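Local coordinates for NAD-dependent L-serine dehydrogenase (Pseudomonas aeruginosa, PDB 3OBB), which catalyses the NAD-dependent oxidation of L-serine and methyl-L-serine and is possibly involved in serine catabolism, at residues 172-177 / 250-255; 188-193 / 206-211; 182-187 / 272-277; 71-76 / 97-102. All coordinates share one frame; numbering follows the deposited sequence.

Interaction 1: 172-177 / 250-255; sequences AKVCNN and LGLAQE
Val174 lies against Leu252 and Ala253 where two helices come very close at a buried contact, CA of Val174 standing 5.1 Å from CA of Ala253. The small methyl of Ala253 makes this possible: its CB rests 3.8 Å from the carbonyl O of Val174 and 4.1 Å from CB of the same valine. The two branches of Val174 divide the facing helix between them. CG1, anti to the carbonyl carbon (chi1 -54°), reaches CB of Leu252 at 3.9 Å, the two side chains running at about a right angle, while CG2 passes CA of Ala253. All of this is van der Waals packing; the polar side chains lie one layer out. There ND2 of Asn176 donates to OD1 of Asn177 at 2.9 Å, in the plane of both amides, and ND2 of Asn177 bonds Asp249, just ahead of 250-255. Next to Val174 in the sequence is the active-site residue Lys173, its NZ hydrogen-bonded to Thr98 and Val123. Around the pair, Met138 of strand 135-140 packs on Ala172, Lys173 and Asn176, Leu271 and Tyr274 of helix 265-279 press on Leu250, and Ser212 and Gly213 of a second subunit hydrogen-bond the amide of Asn176.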
loop_
_atom_site.group_PDB
_atom_site.type_symbol
_atom_site.label_atom_id
_atom_site.label_comp_id
_atom_site.label_asym_id
_atom_site.label_seq_id
_atom_site.Cartn_x
_atom_site.Cartn_y
_atom_site.Cartn_z
ATOM N N ALA A 172 -22.348 5.935 5.688
ATOM C CA ALA A 172 -21.966 5.231 6.913
ATOM C C ALA A 172 -21.612 3.783 6.554
ATOM O O ALA A 172 -20.596 3.247 7.037
ATOM C CB ALA A 172 -23.113 5.318 7.979
ATOM N N LYS A 173 -22.413 3.196 5.660
ATOM C CA LYS A 173 -22.281 1.802 5.215
ATOM C C LYS A 173 -20.952 1.534 4.514
ATOM O O LYS A 173 -20.276 0.543 4.800
ATOM C CB LYS A 173 -23.454 1.394 4.288
ATOM C CG LYS A 173 -23.361 -0.050 3.724
ATOM C CD LYS A 173 -23.360 -1.106 4.838
ATOM C CE LYS A 173 -23.084 -2.513 4.309
ATOM N NZ LYS A 173 -24.153 -3.018 3.374
ATOM N N VAL A 174 -20.598 2.406 3.570
ATOM C CA VAL A 174 -19.358 2.227 2.846
ATOM C C VAL A 174 -18.126 2.517 3.705
ATOM O O VAL A 174 -17.096 1.917 3.502
ATOM C CB VAL A 174 -19.317 2.979 1.461
ATOM C CG1 VAL A 174 -20.553 2.573 0.561
ATOM C CG2 VAL A 174 -19.132 4.535 1.617
ATOM N N CYS A 175 -18.218 3.443 4.651
ATOM C CA CYS A 175 -17.109 3.677 5.594
ATOM C C CYS A 175 -16.915 2.449 6.498
ATOM O O CYS A 175 -15.777 2.005 6.740
ATOM C CB CYS A 175 -17.433 4.892 6.457
ATOM S SG CYS A 175 -17.347 6.477 5.503
ATOM N N ASN A 176 -18.041 1.924 6.999
ATOM C CA ASN A 176 -18.041 0.799 7.913
ATOM C C ASN A 176 -17.466 -0.422 7.233
ATOM O O ASN A 176 -16.621 -1.064 7.802
ATOM C CB ASN A 176 -19.448 0.464 8.416
ATOM C CG ASN A 176 -19.455 -0.769 9.282
ATOM O OD1 ASN A 176 -19.244 -0.679 10.486
ATOM N ND2 ASN A 176 -19.634 -1.961 8.655
ATOM N N ASN A 177 -17.951 -0.754 6.029
ATOM C CA ASN A 177 -17.470 -1.948 5.337
ATOM C C ASN A 177 -16.042 -1.855 4.855
ATOM O O ASN A 177 -15.320 -2.866 4.869
ATOM C CB ASN A 177 -18.442 -2.444 4.255
ATOM C CG ASN A 177 -19.550 -3.302 4.862
ATOM O OD1 ASN A 177 -19.922 -3.052 6.005
ATOM N ND2 ASN A 177 -20.028 -4.351 4.144
ATOM N N LEU A 250 -16.024 -2.104 -1.352
ATOM C CA LEU A 250 -14.781 -1.335 -1.324
ATOM C C LEU A 250 -14.778 -0.407 -2.526
ATOM O O LEU A 250 -14.316 0.710 -2.448
ATOM C CB LEU A 250 -13.598 -2.303 -1.399
ATOM C CG LEU A 250 -12.708 -2.706 -0.218
ATOM C CD1 LEU A 250 -12.842 -1.903 1.109
ATOM C CD2 LEU A 250 -12.587 -4.189 -0.033
ATOM N N GLY A 251 -15.317 -0.874 -3.644
ATOM C CA GLY A 251 -15.346 -0.072 -4.879
ATOM C C GLY A 251 -16.220 1.167 -4.720
ATOM O O GLY A 251 -15.829 2.255 -5.130
ATOM N N LEU A 252 -17.383 0.998 -4.101
ATOM C CA LEU A 252 -18.259 2.123 -3.741
ATOM C C LEU A 252 -17.590 3.129 -2.789
ATOM O O LEU A 252 -17.786 4.359 -2.912
ATOM C CB LEU A 252 -19.551 1.625 -3.097
ATOM C CG LEU A 252 -20.464 0.710 -3.912
ATOM C CD1 LEU A 252 -21.694 0.282 -3.107
ATOM C CD2 LEU A 252 -20.886 1.296 -5.282
ATOM N N ALA A 253 -16.826 2.606 -1.839
ATOM C CA ALA A 253 -16.086 3.453 -0.922
ATOM C C ALA A 253 -15.057 4.337 -1.685
ATOM O O ALA A 253 -14.926 5.536 -1.392
ATOM C CB ALA A 253 -15.428 2.611 0.179
ATOM N N GLN A 254 -14.387 3.768 -2.695
ATOM C CA GLN A 254 -13.496 4.547 -3.566
ATOM C C GLN A 254 -14.208 5.686 -4.288
ATOM O O GLN A 254 -13.624 6.751 -4.521
ATOM C CB GLN A 254 -12.855 3.647 -4.629
ATOM C CG GLN A 254 -11.978 2.609 -4.067
ATOM C CD GLN A 254 -10.861 3.212 -3.260
ATOM O OE1 GLN A 254 -10.784 2.989 -2.061
ATOM N NE2 GLN A 254 -10.009 4.023 -3.913
ATOM N N GLU A 255 -15.452 5.434 -4.674
ATOM C CA GLU A 255 -16.219 6.427 -5.405
ATOM C C GLU A 255 -16.539 7.588 -4.490
ATOM O O GLU A 255 -16.439 8.742 -4.903
ATOM C CB GLU A 255 -17.485 5.818 -5.968
ATOM C CG GLU A 255 -17.183 4.690 -6.943
ATOM C CD GLU A 255 -18.371 4.359 -7.836
ATOM O OE1 GLU A 255 -18.114 3.889 -8.960
ATOM O OE2 GLU A 255 -19.544 4.572 -7.440
#

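Interaction 2: 188-193 / 206-211; sequences AEAMAL and EIMRRS
Met208 spans the gap to Ala190 and Met191 almost alone, for the backbones stay well apart, with CA of Met208 9.2 Å from CA of Ala190. Both methionines are present as selenomethionine. From CB, which points at helix 168-196, the chain of Met208 runs on extended through CG (chi2 -166°), which carries SE across the gap. SE is the first atom to land, 3.9 Å from the methyl CB of Ala190. A bend at the last torsion, chi3 -58°, then turns CE so that it touches the same Ala190 CB and also SE of Met191 at 3.7 Å. Met191 offers its selenium by coiling, with bends at chi2 and chi3, and its side chain lies at a slant to that of Met208. The contact packs helix 201-209 onto the long helix 168-196 that precedes it, in the helical C-terminal domain of this dehydrogenase family, with Leu218 of helix 216-220 also touching Met208. The end of the second helix carries its own fastenings: NH2 of Arg210 meets OE2 of Glu206 in a nearly straight 2.8 Å salt bridge, and OG of Ser211 donates to the carbonyl O of Ile207 at 2.6 Å.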
loop_
_atom_site.group_PDB
_atom_site.type_symbol
_atom_site.label_atom_id
_atom_site.label_comp_id
_atom_site.label_asym_id
_atom_site.label_seq_id
_atom_site.Cartn_x
_atom_site.Cartn_y
_atom_site.Cartn_z
ATOM N N ALA A 188 -5.890 -11.209 9.485
ATOM C CA ALA A 188 -5.366 -12.365 8.778
ATOM C C ALA A 188 -3.837 -12.313 8.688
ATOM O O ALA A 188 -3.153 -13.339 8.815
ATOM C CB ALA A 188 -5.970 -12.415 7.387
ATOM N N GLU A 189 -3.300 -11.121 8.443
ATOM C CA GLU A 189 -1.864 -10.972 8.291
ATOM C C GLU A 189 -1.160 -11.098 9.649
ATOM O O GLU A 189 -0.029 -11.619 9.725
ATOM C CB GLU A 189 -1.528 -9.636 7.599
ATOM C CG GLU A 189 -1.198 -8.497 8.512
ATOM C CD GLU A 189 -0.844 -7.186 7.739
ATOM O OE1 GLU A 189 -0.962 -7.161 6.490
ATOM O OE2 GLU A 189 -0.431 -6.205 8.406
ATOM N N ALA A 190 -1.821 -10.605 10.703
ATOM C CA ALA A 190 -1.268 -10.697 12.068
ATOM C C ALA A 190 -1.263 -12.155 12.520
ATOM O O ALA A 190 -0.256 -12.632 13.037
ATOM C CB ALA A 190 -2.065 -9.831 13.031
HETATM N N MSE A 191 -2.357 -12.876 12.288
HETATM C CA MSE A 191 -2.462 -14.307 12.648
HETATM C C MSE A 191 -1.366 -15.126 11.966
HETATM O O MSE A 191 -0.705 -15.967 12.589
HETATM C CB MSE A 191 -3.842 -14.882 12.247
HETATM C CG MSE A 191 -5.058 -14.340 13.052
HETATM SE SE MSE A 191 -4.983 -14.838 14.937
HETATM C CE MSE A 191 -4.957 -16.801 14.749
ATOM N N ALA A 192 -1.149 -14.851 10.689
ATOM C CA ALA A 192 -0.175 -15.595 9.884
ATOM C C ALA A 192 1.244 -15.279 10.337
ATOM O O ALA A 192 2.082 -16.166 10.468
ATOM C CB ALA A 192 -0.371 -15.262 8.390
ATOM N N LEU A 193 1.495 -14.006 10.635
ATOM C CA LEU A 193 2.808 -13.607 11.159
ATOM C C LEU A 193 3.128 -14.344 12.501
ATOM O O LEU A 193 4.219 -14.927 12.676
ATOM C CB LEU A 193 2.863 -12.083 11.302
ATOM C CG LEU A 193 4.147 -11.440 11.851
ATOM C CD1 LEU A 193 5.406 -11.894 11.043
ATOM C CD2 LEU A 193 4.013 -9.901 11.940
ATOM N N GLU A 206 -6.635 -15.079 21.065
ATOM C CA GLU A 206 -7.218 -14.644 22.338
ATOM C C GLU A 206 -6.487 -13.387 22.846
ATOM O O GLU A 206 -7.123 -12.429 23.315
ATOM C CB GLU A 206 -7.236 -15.773 23.398
ATOM C CG GLU A 206 -7.814 -15.287 24.758
ATOM C CD GLU A 206 -7.507 -16.159 26.003
ATOM O OE1 GLU A 206 -6.757 -17.171 25.889
ATOM O OE2 GLU A 206 -8.012 -15.794 27.110
ATOM N N ILE A 207 -5.154 -13.387 22.746
ATOM C CA ILE A 207 -4.346 -12.259 23.249
ATOM C C ILE A 207 -4.729 -10.959 22.545
ATOM O O ILE A 207 -5.020 -9.951 23.190
ATOM C CB ILE A 207 -2.825 -12.555 23.121
ATOM C CG1 ILE A 207 -2.386 -13.549 24.194
ATOM C CG2 ILE A 207 -1.986 -11.309 23.262
ATOM C CD1 ILE A 207 -1.101 -14.295 23.858
HETATM N N MSE A 208 -4.791 -11.009 21.216
HETATM C CA MSE A 208 -5.064 -9.810 20.424
HETATM C C MSE A 208 -6.492 -9.366 20.599
HETATM O O MSE A 208 -6.742 -8.155 20.704
HETATM C CB MSE A 208 -4.723 -10.009 18.948
HETATM C CG MSE A 208 -3.252 -10.245 18.706
HETATM SE SE MSE A 208 -2.744 -10.067 16.857
HETATM C CE MSE A 208 -3.949 -11.434 16.093
ATOM N N ARG A 209 -7.424 -10.329 20.662
ATOM C CA ARG A 209 -8.856 -10.020 20.813
ATOM C C ARG A 209 -9.088 -9.236 22.087
ATOM O O ARG A 209 -9.936 -8.320 22.144
ATOM C CB ARG A 209 -9.739 -11.295 20.818
ATOM C CG ARG A 209 -11.183 -11.011 21.282
ATOM C CD ARG A 209 -12.112 -12.243 21.304
ATOM N NE ARG A 209 -11.575 -13.284 22.174
ATOM C CZ ARG A 209 -11.782 -13.353 23.484
ATOM N NH1 ARG A 209 -12.580 -12.448 24.063
ATOM N NH2 ARG A 209 -11.203 -14.355 24.204
ATOM N N ARG A 210 -8.321 -9.591 23.116
ATOM C CA ARG A 210 -8.506 -9.015 24.445
ATOM C C ARG A 210 -7.597 -7.795 24.701
ATOM O O ARG A 210 -7.611 -7.226 25.798
ATOM C CB ARG A 210 -8.223 -10.071 25.506
ATOM C CG ARG A 210 -9.246 -11.182 25.635
ATOM C CD ARG A 210 -9.518 -11.286 27.140
ATOM N NE ARG A 210 -9.096 -12.558 27.643
ATOM C CZ ARG A 210 -9.094 -12.921 28.922
ATOM N NH1 ARG A 210 -9.460 -12.081 29.893
ATOM N NH2 ARG A 210 -8.704 -14.154 29.220
ATOM N N SER A 211 -6.833 -7.399 23.687
ATOM C CA SER A 211 -5.879 -6.312 23.816
ATOM C C SER A 211 -6.119 -5.197 22.789
ATOM O O SER A 211 -7.196 -5.128 22.171
ATOM C CB SER A 211 -4.442 -6.851 23.767
ATOM O OG SER A 211 -4.303 -7.905 24.706
#

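Interaction 3: 182-187 / 272-277; sequences VLMIGT and SLYRLL
Ile185 supplies most of the apolar contact, spreading its branches over Leu273 and Tyr274. CG2, anti to the backbone N, meets CD1 of Leu273 at 3.8 Å. The other branch runs out fully extended (chi2 -178°) until CD1 sits 3.7 Å from CE2 of Tyr274, approaching the ring at a slant, and 4.0 Å from CD1 of Leu273. Isoleucine and tyrosine lie alongside one another, pointing in opposite directions, each reaching toward the other's helix. Met184, a selenomethionine, adds a looser touch: its CG comes within 4.1 Å of OH of Tyr274 before the chain bends away.

These side chains bridge two helices of the all-helical C-terminal domain, helix 168-196 and helix 265-279, whose local axes are 11.9 Å apart and inclined at 70°. Bulky residues fill the interval.

The polar atoms find their partners outside the two segments or within their own helix. The hydroxyl of Tyr274 hydrogen-bonds the carbonyl O of Phe287, which probably steadies the hydroxyl end of the ring. Within helix 168-196, the carbonyl O of Leu183 accepts from both N and OG1 of Thr187, which arrive from opposite faces of its plane, OG1 at 2.6 Å; that hydroxyl also bonds Asn215. Phe294 of helix 291-294 and Met266 of a second subunit pack on Ile185, and Pro265 of that subunit packs on Leu273.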
loop_
_atom_site.group_PDB
_atom_site.type_symbol
_atom_site.label_atom_id
_atom_site.label_comp_id
_atom_site.label_asym_id
_atom_site.label_seq_id
_atom_site.Cartn_x
_atom_site.Cartn_y
_atom_site.Cartn_z
ATOM N N VAL A 182 -10.320 -3.623 6.039
ATOM C CA VAL A 182 -9.010 -3.301 6.610
ATOM C C VAL A 182 -8.763 -4.119 7.863
ATOM O O VAL A 182 -7.680 -4.699 8.006
ATOM C CB VAL A 182 -8.966 -1.814 6.931
ATOM C CG1 VAL A 182 -7.794 -1.448 7.854
ATOM C CG2 VAL A 182 -9.007 -1.014 5.601
ATOM N N LEU A 183 -9.746 -4.194 8.781
ATOM C CA LEU A 183 -9.455 -4.956 9.994
ATOM C C LEU A 183 -9.353 -6.455 9.756
ATOM O O LEU A 183 -8.613 -7.154 10.475
ATOM C CB LEU A 183 -10.395 -4.613 11.173
ATOM C CG LEU A 183 -11.852 -4.834 11.017
ATOM C CD1 LEU A 183 -12.138 -6.311 11.376
ATOM C CD2 LEU A 183 -12.612 -3.830 11.937
HETATM N N MSE A 184 -10.077 -6.929 8.751
HETATM C CA MSE A 184 -10.025 -8.341 8.374
HETATM C C MSE A 184 -8.666 -8.731 7.749
HETATM O O MSE A 184 -8.059 -9.769 8.080
HETATM C CB MSE A 184 -11.200 -8.739 7.459
HETATM C CG MSE A 184 -11.136 -10.202 7.003
HETATM SE SE MSE A 184 -11.358 -11.475 8.497
HETATM C CE MSE A 184 -13.253 -11.354 8.821
ATOM N N ILE A 185 -8.148 -7.893 6.872
ATOM C CA ILE A 185 -6.828 -8.209 6.310
ATOM C C ILE A 185 -5.754 -8.032 7.369
ATOM O O ILE A 185 -4.857 -8.874 7.505
ATOM C CB ILE A 185 -6.532 -7.370 5.053
ATOM C CG1 ILE A 185 -7.662 -7.594 4.042
ATOM C CG2 ILE A 185 -5.173 -7.782 4.437
ATOM C CD1 ILE A 185 -7.458 -6.852 2.717
ATOM N N GLY A 186 -5.865 -6.940 8.138
ATOM C CA GLY A 186 -4.999 -6.721 9.275
ATOM C C GLY A 186 -4.967 -7.972 10.147
ATOM O O GLY A 186 -3.895 -8.458 10.493
ATOM N N THR A 187 -6.129 -8.510 10.493
ATOM C CA THR A 187 -6.214 -9.672 11.364
ATOM C C THR A 187 -5.583 -10.954 10.747
ATOM O O THR A 187 -4.781 -11.655 11.383
ATOM C CB THR A 187 -7.685 -9.906 11.871
ATOM O OG1 THR A 187 -8.178 -8.711 12.537
ATOM C CG2 THR A 187 -7.727 -11.096 12.864
ATOM N N SER A 272 -7.195 -3.630 -3.595
ATOM C CA SER A 272 -6.214 -4.303 -4.442
ATOM C C SER A 272 -6.031 -5.778 -4.097
ATOM O O SER A 272 -5.913 -6.596 -4.981
ATOM C CB SER A 272 -4.883 -3.559 -4.375
ATOM O OG SER A 272 -5.072 -2.237 -4.915
ATOM N N LEU A 273 -6.028 -6.095 -2.812
ATOM C CA LEU A 273 -5.855 -7.463 -2.303
ATOM C C LEU A 273 -7.098 -8.325 -2.567
ATOM O O LEU A 273 -6.988 -9.503 -2.974
ATOM C CB LEU A 273 -5.478 -7.439 -0.815
ATOM C CG LEU A 273 -4.108 -6.770 -0.511
ATOM C CD1 LEU A 273 -3.855 -6.726 0.985
ATOM C CD2 LEU A 273 -2.843 -7.450 -1.241
ATOM N N TYR A 274 -8.275 -7.719 -2.396
ATOM C CA TYR A 274 -9.522 -8.392 -2.789
ATOM C C TYR A 274 -9.541 -8.690 -4.271
ATOM O O TYR A 274 -9.980 -9.764 -4.680
ATOM C CB TYR A 274 -10.775 -7.671 -2.275
ATOM C CG TYR A 274 -11.046 -8.138 -0.874
ATOM C CD1 TYR A 274 -11.588 -9.410 -0.650
ATOM C CD2 TYR A 274 -10.665 -7.368 0.240
ATOM C CE1 TYR A 274 -11.792 -9.899 0.634
ATOM C CE2 TYR A 274 -10.859 -7.855 1.540
ATOM C CZ TYR A 274 -11.411 -9.119 1.724
ATOM O OH TYR A 274 -11.585 -9.617 2.987
ATOM N N ARG A 275 -9.011 -7.781 -5.084
ATOM C CA ARG A 275 -9.019 -8.044 -6.518
ATOM C C ARG A 275 -8.099 -9.207 -6.896
ATOM O O ARG A 275 -8.397 -9.948 -7.832
ATOM C CB ARG A 275 -8.744 -6.770 -7.332
ATOM C CG ARG A 275 -9.902 -5.780 -7.145
ATOM C CD ARG A 275 -10.309 -5.066 -8.396
ATOM N NE ARG A 275 -11.375 -4.090 -8.143
ATOM C CZ ARG A 275 -11.291 -2.783 -8.381
ATOM N NH1 ARG A 275 -10.189 -2.257 -8.889
ATOM N NH2 ARG A 275 -12.324 -1.994 -8.109
ATOM N N LEU A 276 -6.996 -9.350 -6.151
ATOM C CA LEU A 276 -6.068 -10.486 -6.271
ATOM C C LEU A 276 -6.796 -11.781 -5.950
ATOM O O LEU A 276 -6.631 -12.760 -6.625
ATOM C CB LEU A 276 -4.917 -10.303 -5.280
ATOM C CG LEU A 276 -3.533 -9.828 -5.760
ATOM C CD1 LEU A 276 -3.518 -8.900 -6.999
ATOM C CD2 LEU A 276 -2.627 -9.309 -4.615
ATOM N N LEU A 277 -7.629 -11.764 -4.921
ATOM C CA LEU A 277 -8.433 -12.932 -4.566
ATOM C C LEU A 277 -9.362 -13.319 -5.700
ATOM O O LEU A 277 -9.573 -14.509 -5.937
ATOM C CB LEU A 277 -9.245 -12.684 -3.284
ATOM C CG LEU A 277 -8.400 -12.689 -2.007
ATOM C CD1 LEU A 277 -9.273 -12.275 -0.838
ATOM C CD2 LEU A 277 -7.752 -14.082 -1.792
#

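Interaction 4: 71-76 / 97-102; sequences QHVEGL and STIAPT
No ring or other flat side chain takes part where Val73 meets Ser97 and Ile99; the surfaces are aliphatic branches with one hydroxyl beside them. Val73 points from helix 70-78 at the loop after strand 92-95 and uses its two methyls separately. CG1, anti to the backbone N (chi1 155°), touches CD1 of Ile99 at 3.8 Å, and CG2 lies 3.4 Å from OG and 3.8 Å from CB of Ser97. Ile99 crosses the valine at about a right angle, its CG2 reaching CB of Val73 at 4.1 Å. Ile107 of helix 101-112 packs on both Val73 and Ile99. The contact belongs to the Rossmann-type NAD-binding domain. Between Ser97 and Ile99 comes Thr98, an NAD-binding residue that turns away from Val73, and Ala100 occupies the N-cap position of helix 101-112. Since OG of Ser97 is engaged with N of Leu67 and with Glu95, the methyl of Val73 lies against an oxygen bonded elsewhere. Val73 itself is thus held by shape complementarity, whereas polar links from Ser70 and Glu74 tie its helix to the start of helix 101-112, and Gln170, bonded to O of Ser97 and N of Ile99, probably sets the course of the loop.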
loop_
_atom_site.group_PDB
_atom_site.type_symbol
_atom_site.label_atom_id
_atom_site.label_comp_id
_atom_site.label_asym_id
_atom_site.label_seq_id
_atom_site.Cartn_x
_atom_site.Cartn_y
_atom_site.Cartn_z
ATOM N N GLN A 71 -25.956 0.249 -10.293
ATOM C CA GLN A 71 -26.570 0.845 -11.491
ATOM C C GLN A 71 -27.686 -0.035 -12.096
ATOM O O GLN A 71 -28.139 0.189 -13.214
ATOM C CB GLN A 71 -25.511 1.312 -12.519
ATOM C CG GLN A 71 -24.289 2.060 -11.905
ATOM C CD GLN A 71 -24.526 3.563 -11.594
ATOM O OE1 GLN A 71 -24.481 3.997 -10.424
ATOM N NE2 GLN A 71 -24.745 4.361 -12.647
ATOM N N HIS A 72 -28.125 -1.031 -11.329
ATOM C CA HIS A 72 -29.433 -1.656 -11.521
ATOM C C HIS A 72 -30.483 -0.795 -10.827
ATOM O O HIS A 72 -31.503 -0.457 -11.409
ATOM C CB HIS A 72 -29.471 -3.046 -10.881
ATOM C CG HIS A 72 -29.618 -4.181 -11.851
ATOM N ND1 HIS A 72 -29.993 -4.009 -13.169
ATOM C CD2 HIS A 72 -29.492 -5.521 -11.669
ATOM C CE1 HIS A 72 -30.064 -5.189 -13.764
ATOM N NE2 HIS A 72 -29.777 -6.124 -12.872
ATOM N N VAL A 73 -30.211 -0.469 -9.566
ATOM C CA VAL A 73 -31.130 0.242 -8.676
ATOM C C VAL A 73 -31.575 1.618 -9.224
ATOM O O VAL A 73 -32.758 1.975 -9.176
ATOM C CB VAL A 73 -30.478 0.392 -7.271
ATOM C CG1 VAL A 73 -31.026 1.575 -6.500
ATOM C CG2 VAL A 73 -30.639 -0.899 -6.453
ATOM N N GLU A 74 -30.606 2.367 -9.741
ATOM C CA GLU A 74 -30.803 3.743 -10.138
ATOM C C GLU A 74 -31.567 3.756 -11.446
ATOM O O GLU A 74 -32.567 4.443 -11.568
ATOM C CB GLU A 74 -29.446 4.414 -10.278
ATOM C CG GLU A 74 -29.463 5.903 -10.171
ATOM C CD GLU A 74 -28.173 6.473 -10.653
ATOM O OE1 GLU A 74 -27.216 6.537 -9.862
ATOM O OE2 GLU A 74 -28.105 6.828 -11.843
ATOM N N GLY A 75 -31.115 2.940 -12.396
ATOM C CA GLY A 75 -31.836 2.698 -13.645
ATOM C C GLY A 75 -33.271 2.213 -13.478
ATOM O O GLY A 75 -34.117 2.507 -14.315
ATOM N N LEU A 76 -33.548 1.478 -12.398
ATOM C CA LEU A 76 -34.903 1.022 -12.094
ATOM C C LEU A 76 -35.805 2.170 -11.662
ATOM O O LEU A 76 -36.909 2.311 -12.179
ATOM C CB LEU A 76 -34.893 -0.038 -10.996
ATOM C CG LEU A 76 -36.239 -0.587 -10.517
ATOM C CD1 LEU A 76 -36.757 -1.604 -11.505
ATOM C CD2 LEU A 76 -36.105 -1.214 -9.143
ATOM N N SER A 97 -30.662 -1.298 -0.675
ATOM C CA SER A 97 -29.494 -1.807 -1.363
ATOM C C SER A 97 -28.288 -1.018 -0.912
ATOM O O SER A 97 -28.410 0.072 -0.345
ATOM C CB SER A 97 -29.657 -1.625 -2.871
ATOM O OG SER A 97 -30.826 -2.288 -3.301
ATOM N N THR A 98 -27.118 -1.555 -1.202
ATOM C CA THR A 98 -25.901 -0.802 -1.016
ATOM C C THR A 98 -25.465 -0.270 -2.361
ATOM O O THR A 98 -25.148 -1.049 -3.283
ATOM C CB THR A 98 -24.801 -1.672 -0.371
ATOM O OG1 THR A 98 -25.247 -2.066 0.933
ATOM C CG2 THR A 98 -23.501 -0.885 -0.238
ATOM N N ILE A 99 -25.459 1.059 -2.456
ATOM C CA ILE A 99 -25.152 1.747 -3.692
ATOM C C ILE A 99 -24.338 2.980 -3.346
ATOM O O ILE A 99 -24.334 3.411 -2.199
ATOM C CB ILE A 99 -26.452 2.129 -4.464
ATOM C CG1 ILE A 99 -27.263 3.193 -3.699
ATOM C CG2 ILE A 99 -27.292 0.877 -4.731
ATOM C CD1 ILE A 99 -28.553 3.660 -4.425
ATOM N N ALA A 100 -23.633 3.531 -4.322
ATOM C CA ALA A 100 -22.839 4.729 -4.099
ATOM C C ALA A 100 -23.714 5.862 -3.530
ATOM O O ALA A 100 -24.849 6.058 -3.975
ATOM C CB ALA A 100 -22.138 5.152 -5.373
ATOM N N PRO A 101 -23.222 6.552 -2.486
ATOM C CA PRO A 101 -23.908 7.702 -1.929
ATOM C C PRO A 101 -24.383 8.714 -2.970
ATOM O O PRO A 101 -25.492 9.217 -2.839
ATOM C CB PRO A 101 -22.841 8.320 -1.017
ATOM C CG PRO A 101 -22.120 7.159 -0.520
ATOM C CD PRO A 101 -22.022 6.223 -1.689
ATOM N N THR A 102 -23.546 9.021 -3.965
ATOM C CA THR A 102 -23.907 9.963 -5.025
ATOM C C THR A 102 -25.196 9.458 -5.659
ATOM O O THR A 102 -26.190 10.180 -5.722
ATOM C CB THR A 102 -22.793 10.137 -6.100
ATOM O OG1 THR A 102 -21.641 10.737 -5.502
ATOM C CG2 THR A 102 -23.260 11.053 -7.222
#

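Overall arrangement
Helix 168-196 is the common thread of interactions 1, 3 and 2, which follow one another along it: the centres of 1 and 3 are 14 Å apart, those of 3 and 2 15 Å. Interactions 1 and 3 also touch directly, Leu250 CD2 packing 3.7 Å from Tyr274 CD2. Interaction 4 belongs to the other, NAD-binding domain, yet meets interaction 1 at the active site, where a 2.8 Å hydrogen bond joins Lys173 NZ to Thr98 OG1 and Leu252 CD1 packs 3.6 Å from Thr98 CG2. Interaction 2 is the remote one, its centre 36 Å from that of interaction 4; like 1 and 3, it touches the second subunit of the tetramer.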